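Local atomic coordinates of mandelate racemase/muconate lactonizing enzyme family protein (Bradyrhizobium sp. ORS 278, PDB entry 3TOY), a protein that belongs to the mandelate racemase/muconate lactonizing enzyme family, pairing an N-terminal alpha+beta capping domain with an enolase-type C-terminal barrel, and binds calcium. Residues A[36-41]-A[77-82]. Residues are numbered along the deposited sequence; the frame is centred on the assembly and turned at random. Where two conformers were deposited one is given.
Sequences AVITPM and YTRLAL
A36 and I38 of strand 29-47 meet L82, the first residue of helix 82-95, so the contact joins sheet to helix within the N-terminal capping domain of the enolase superfamily fold. No hydrogen bond crosses between 36-41 and 77-82, and the 194 Å² buried between them comes mainly from these three residues and R79. CB of A36 lies 3.9 Å from CB of L82, with CD2 of L82 nearly as close to that methyl, while CG1 of I38 stands 4.0 Å from CD1 of L82. The two leucine methyls are thus divided between two strand residues whose CB atoms both face the helix start; V37, between them, turns its side chain the other way, onto L57 and V377.

In the second shell, V58 and V382 also touch L82, so the adjoining strands 50-64 and 381-382 share in its burial. Backbone bonds from V37 to L57 and from A36 to V382 fix strand 29-47 between those two neighbours. Across the contact, L82 is positioned by its own turn: its N donates to O of R79 (3.0 Å), just as N of A81 donates to O of T78.

The exposed margin belongs to R79, whose chain bends at chi2 (143°) and chi3 (68°) and brings the guanidinium back over I38, the two side chains crossing at about a right angle. CD1 of I38 sits above one guanidinium face, displaced toward its rim, and NH2 of R79 is the nearest atom to that methyl, at 3.5 Å.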
ATOM      1  N   ALA A  36      47.342  -0.874  18.528  1.00 34.73           N
ATOM      2  CA  ALA A  36      47.023   0.223  17.624  1.00 33.24           C
ATOM      3  C   ALA A  36      48.236   0.617  16.780  1.00 41.77           C
ATOM      4  O   ALA A  36      49.347   0.746  17.302  1.00 41.78           O
ATOM      5  CB  ALA A  36      46.521   1.423  18.431  1.00 32.88           C
ATOM      6  N   VAL A  37      48.030   0.810  15.480  1.00 37.33           N
ATOM      7  CA  VAL A  37      49.081   1.330  14.610  1.00 35.13           C
ATOM      8  C   VAL A  37      48.527   2.435  13.736  1.00 44.01           C
ATOM      9  O   VAL A  37      47.317   2.503  13.496  1.00 39.64           O
ATOM     10  CB  VAL A  37      49.696   0.257  13.704  1.00 37.38           C
ATOM     11  CG1 VAL A  37      50.373  -0.831  14.537  1.00 36.53           C
ATOM     12  CG2 VAL A  37      48.647  -0.373  12.792  1.00 37.87           C
ATOM     13  N   ILE A  38      49.409   3.310  13.274  1.00 39.79           N
ATOM     14  CA  ILE A  38      49.037   4.266  12.250  1.00 41.28           C
ATOM     15  C   ILE A  38      49.977   4.100  11.066  1.00 46.48           C
ATOM     16  O   ILE A  38      51.152   4.481  11.123  1.00 45.51           O
ATOM     17  CB  ILE A  38      49.056   5.703  12.779  1.00 39.09           C
ATOM     18  CG1 ILE A  38      48.161   5.815  14.022  1.00 38.70           C
ATOM     19  CG2 ILE A  38      48.627   6.684  11.688  1.00 37.73           C
ATOM     20  CD1 ILE A  38      48.091   7.197  14.610  1.00 43.12           C
ATOM     21  N   THR A  39      49.460   3.508   9.998  1.00 38.52           N
ATOM     22  CA  THR A  39      50.256   3.225   8.822  1.00 41.56           C
ATOM     23  C   THR A  39      50.303   4.425   7.895  1.00 44.97           C
ATOM     24  O   THR A  39      49.366   5.222   7.855  1.00 43.30           O
ATOM     25  CB  THR A  39      49.680   2.035   8.041  1.00 44.60           C
ATOM     26  OG1 THR A  39      48.334   2.337   7.637  1.00 42.78           O
ATOM     27  CG2 THR A  39      49.683   0.787   8.895  1.00 41.97           C
ATOM     28  N   PRO A  40      51.398   4.560   7.136  1.00 50.42           N
ATOM     29  CA  PRO A  40      51.485   5.657   6.184  1.00 51.44           C
ATOM     30  C   PRO A  40      50.665   5.368   4.929  1.00 53.95           C
ATOM     31  O   PRO A  40      50.468   4.206   4.576  1.00 51.32           O
ATOM     32  CB  PRO A  40      52.979   5.702   5.836  1.00 51.93           C
ATOM     33  CG  PRO A  40      53.456   4.322   6.050  1.00 52.55           C
ATOM     34  CD  PRO A  40      52.640   3.768   7.196  1.00 52.03           C
ATOM     35  N   MET A  41      50.179   6.421   4.276  1.00 52.65           N
ATOM     36  CA  MET A  41      49.449   6.307   3.017  0.50 55.13           C
ATOM     37  C   MET A  41      50.162   7.088   1.923  1.00 57.84           C
ATOM     38  O   MET A  41      50.467   8.270   2.116  1.00 56.41           O
ATOM     39  CB  MET A  41      48.048   6.897   3.167  0.50 53.76           C
ATOM     40  CG  MET A  41      47.157   6.213   4.175  0.50 54.37           C
ATOM     41  SD  MET A  41      45.584   7.078   4.243  0.50 57.04           S
ATOM     42  CE  MET A  41      45.261   7.291   2.495  0.50 51.55           C
ATOM     43  N   TYR A  77      39.148   4.627  11.274  1.00 29.72           N
ATOM     44  CA  TYR A  77      38.724   5.939  10.785  1.00 30.16           C
ATOM     45  C   TYR A  77      39.521   7.128  11.323  1.00 32.06           C
ATOM     46  O   TYR A  77      39.968   7.966  10.549  1.00 32.47           O
ATOM     47  CB  TYR A  77      37.230   6.169  11.052  1.00 31.62           C
ATOM     48  CG  TYR A  77      36.341   5.453  10.046  1.00 26.96           C
ATOM     49  CD1 TYR A  77      36.020   6.050   8.824  1.00 29.29           C
ATOM     50  CD2 TYR A  77      35.843   4.186  10.310  1.00 34.60           C
ATOM     51  CE1 TYR A  77      35.203   5.387   7.894  1.00 29.50           C
ATOM     52  CE2 TYR A  77      35.027   3.518   9.376  1.00 30.61           C
ATOM     53  CZ  TYR A  77      34.718   4.133   8.185  1.00 32.31           C
ATOM     54  OH  TYR A  77      33.914   3.477   7.261  1.00 32.90           O
ATOM     55  N   THR A  78      39.658   7.201  12.645  1.00 32.90           N
ATOM     56  CA  THR A  78      40.303   8.344  13.317  1.00 36.37           C
ATOM     57  C   THR A  78      41.144   7.854  14.505  1.00 40.23           C
ATOM     58  O   THR A  78      40.816   6.845  15.121  1.00 33.21           O
ATOM     59  CB  THR A  78      39.262   9.389  13.786  1.00 42.48           C
ATOM     60  OG1 THR A  78      39.910  10.425  14.534  1.00 49.84           O
ATOM     61  CG2 THR A  78      38.184   8.745  14.669  1.00 38.48           C
ATOM     62  N   ARG A  79      42.242   8.541  14.822  1.00 43.10           N
ATOM     63  CA  ARG A  79      43.107   8.061  15.914  1.00 40.68           C
ATOM     64  C   ARG A  79      42.348   8.100  17.241  1.00 37.64           C
ATOM     65  O   ARG A  79      42.607   7.323  18.161  1.00 39.37           O
ATOM     66  CB  ARG A  79      44.414   8.868  15.996  1.00 47.81           C
ATOM     67  CG  ARG A  79      44.229  10.325  16.385  1.00 58.87           C
ATOM     68  CD  ARG A  79      45.363  10.822  17.292  1.00 74.69           C
ATOM     69  NE  ARG A  79      46.653  10.890  16.604  1.00 78.78           N
ATOM     70  CZ  ARG A  79      47.703  10.112  16.873  1.00 75.52           C
ATOM     71  NH1 ARG A  79      47.640   9.190  17.830  1.00 64.10           N
ATOM     72  NH2 ARG A  79      48.827  10.266  16.182  1.00 67.46           N
ATOM     73  N   LEU A  80      41.378   8.999  17.322  1.00 40.05           N
ATOM     74  CA  LEU A  80      40.515   9.090  18.487  1.00 39.73           C
ATOM     75  C   LEU A  80      39.873   7.742  18.868  1.00 42.28           C
ATOM     76  O   LEU A  80      39.630   7.467  20.042  1.00 38.22           O
ATOM     77  CB  LEU A  80      39.462  10.169  18.232  1.00 45.19           C
ATOM     78  CG  LEU A  80      38.526  10.605  19.342  1.00 54.54           C
ATOM     79  CD1 LEU A  80      38.191  12.090  19.167  1.00 53.61           C
ATOM     80  CD2 LEU A  80      37.273   9.745  19.308  1.00 54.93           C
ATOM     81  N   ALA A  81      39.613   6.884  17.885  1.00 35.77           N
ATOM     82  CA  ALA A  81      38.923   5.627  18.164  1.00 33.78           C
ATOM     83  C   ALA A  81      39.879   4.494  18.603  1.00 35.19           C
ATOM     84  O   ALA A  81      39.439   3.436  19.053  1.00 33.26           O
ATOM     85  CB  ALA A  81      38.117   5.190  16.938  1.00 31.95           C
ATOM     86  N   LEU A  82      41.181   4.704  18.450  1.00 33.69           N
ATOM     87  CA  LEU A  82      42.145   3.612  18.686  1.00 34.71           C
ATOM     88  C   LEU A  82      42.127   3.118  20.120  1.00 32.89           C
ATOM     89  O   LEU A  82      41.927   1.935  20.374  1.00 36.00           O
ATOM     90  CB  LEU A  82      43.561   4.021  18.274  1.00 35.82           C
ATOM     91  CG  LEU A  82      43.760   4.241  16.778  1.00 35.22           C
ATOM     92  CD1 LEU A  82      45.108   4.918  16.504  1.00 39.32           C
ATOM     93  CD2 LEU A  82      43.664   2.924  16.020  1.00 28.30           C
TER